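Local coordinates for yuaD protein (Bacillus subtilis, PDB 1ORU), which is of unknown function but carries a MOSC domain and may bind molybdenum and pyridoxal phosphate, at residues 82-86 with 87-91. Sequence-based numbering, arbitrary orientation.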
loop_
_atom_site.group_PDB
_atom_site.type_symbol
_atom_site.label_atom_id
_atom_site.label_comp_id
_atom_site.label_asym_id
_atom_site.label_seq_id
_atom_site.Cartn_x
_atom_site.Cartn_y
_atom_site.Cartn_z
ATOM N N LEU A 82 19.407 -22.453 -4.585
ATOM C CA LEU A 82 19.592 -23.736 -3.922
ATOM C C LEU A 82 18.381 -24.646 -4.084
ATOM O O LEU A 82 18.521 -25.820 -4.422
ATOM C CB LEU A 82 19.875 -23.537 -2.432
ATOM C CG LEU A 82 21.343 -23.435 -2.017
ATOM C CD1 LEU A 82 22.008 -22.253 -2.701
ATOM C CD2 LEU A 82 21.416 -23.298 -0.507
ATOM N N LYS A 83 17.193 -24.102 -3.844
ATOM C CA LYS A 83 15.971 -24.886 -3.957
ATOM C C LYS A 83 15.729 -25.386 -5.380
ATOM O O LYS A 83 15.152 -26.452 -5.578
ATOM C CB LYS A 83 14.776 -24.064 -3.462
ATOM C CG LYS A 83 14.870 -23.704 -1.980
ATOM C CD LYS A 83 13.759 -22.761 -1.530
ATOM C CE LYS A 83 12.386 -23.408 -1.595
ATOM N NZ LYS A 83 11.301 -22.446 -1.206
HETATM N N MSE A 84 16.183 -24.626 -6.371
HETATM C CA MSE A 84 16.002 -25.024 -7.761
HETATM C C MSE A 84 17.137 -25.909 -8.271
HETATM O O MSE A 84 17.035 -26.509 -9.345
HETATM C CB MSE A 84 15.897 -23.794 -8.652
HETATM C CG MSE A 84 14.621 -22.992 -8.454
HETATM SE SE MSE A 84 14.592 -21.505 -9.636
HETATM C CE MSE A 84 14.226 -22.452 -11.296
ATOM N N GLY A 85 18.222 -25.979 -7.508
ATOM C CA GLY A 85 19.350 -26.792 -7.923
ATOM C C GLY A 85 20.204 -26.143 -9.000
ATOM O O GLY A 85 20.842 -26.843 -9.787
ATOM N N VAL A 86 20.213 -24.813 -9.051
ATOM C CA VAL A 86 21.023 -24.098 -10.031
ATOM C C VAL A 86 22.095 -23.283 -9.305
ATOM O O VAL A 86 21.895 -22.859 -8.166
ATOM C CB VAL A 86 20.171 -23.157 -10.919
ATOM C CG1 VAL A 86 19.181 -23.973 -11.740
ATOM C CG2 VAL A 86 19.450 -22.134 -10.058
ATOM N N PRO A 87 23.243 -23.052 -9.961
ATOM C CA PRO A 87 24.360 -22.296 -9.386
ATOM C C PRO A 87 24.072 -20.859 -8.966
ATOM O O PRO A 87 24.629 -20.381 -7.976
ATOM C CB PRO A 87 25.428 -22.383 -10.474
ATOM C CG PRO A 87 24.630 -22.442 -11.717
ATOM C CD PRO A 87 23.530 -23.409 -11.360
ATOM N N ARG A 88 23.212 -20.165 -9.703
ATOM C CA ARG A 88 22.906 -18.786 -9.351
ATOM C C ARG A 88 21.633 -18.238 -9.981
ATOM O O ARG A 88 21.176 -18.716 -11.019
ATOM C CB ARG A 88 24.080 -17.879 -9.729
ATOM C CG ARG A 88 24.448 -17.940 -11.201
ATOM C CD ARG A 88 25.522 -16.922 -11.562
ATOM N NE ARG A 88 25.908 -17.022 -12.968
ATOM C CZ ARG A 88 26.760 -16.202 -13.574
ATOM N NH1 ARG A 88 27.324 -15.210 -12.899
ATOM N NH2 ARG A 88 27.055 -16.376 -14.855
ATOM N N ILE A 89 21.069 -17.226 -9.328
ATOM C CA ILE A 89 19.867 -16.546 -9.793
ATOM C C ILE A 89 20.194 -15.054 -9.745
ATOM O O ILE A 89 20.393 -14.500 -8.670
ATOM C CB ILE A 89 18.660 -16.821 -8.862
ATOM C CG1 ILE A 89 18.248 -18.291 -8.951
ATOM C CG2 ILE A 89 17.498 -15.922 -9.238
ATOM C CD1 ILE A 89 17.728 -18.702 -10.313
ATOM N N LEU A 90 20.256 -14.412 -10.907
ATOM C CA LEU A 90 20.578 -12.987 -10.965
ATOM C C LEU A 90 19.341 -12.107 -10.835
ATOM O O LEU A 90 18.297 -12.399 -11.415
ATOM C CB LEU A 90 21.290 -12.662 -12.279
ATOM C CG LEU A 90 22.593 -13.426 -12.540
ATOM C CD1 LEU A 90 23.199 -12.951 -13.855
ATOM C CD2 LEU A 90 23.561 -13.210 -11.390
ATOM N N PRO A 91 19.448 -11.008 -10.066
ATOM C CA PRO A 91 18.305 -10.107 -9.891
ATOM C C PRO A 91 17.722 -9.651 -11.231
ATOM O O PRO A 91 16.509 -9.468 -11.358
ATOM C CB PRO A 91 18.903 -8.946 -9.092
ATOM C CG PRO A 91 19.921 -9.643 -8.225
ATOM C CD PRO A 91 20.582 -10.590 -9.221
#
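Val86 and Ile89 meet branch to branch just beyond the C-terminal end of helix 74-84, with Val86 CG2 3.8 Å from Ile89 CD1. The torsions account for this meeting: in Val86, chi1 of -63° turns CG1 anti to the carbonyl carbon, which puts CG2 between N and that carbon, while Ile89 keeps CG1 beside its own N and folds CD1 back (chi2 -65°). The selenium of Met84, a selenomethionine, lies more loosely against the same methyl, SE to Ile89 CD1 measuring 4.3 Å. Ile139 of helix 133-142 touches both Met84 and Ile89, and Leu149 of helix 149-156 touches Met84 and Val86, so Met84 sits between the two helices. The reversal that brings the three buried side chains together is a Schellman motif: Gly85 has a positive phi of 78°, and its N donates to Leu82 O at 3.1 Å as one of two bonds back into the last turn. Directly after it, the trans Val86-Pro87 peptide sets Val86 CB 3.4 Å from Pro87 CD, closer than usual carbon contact but imposed by the covalent link. In contrast, Pro87 and Arg88 are exposed; Arg88 directs its CB away from residues 82-86, and its backbone O is held by a hydrogen bond from the Tyr143 hydroxyl.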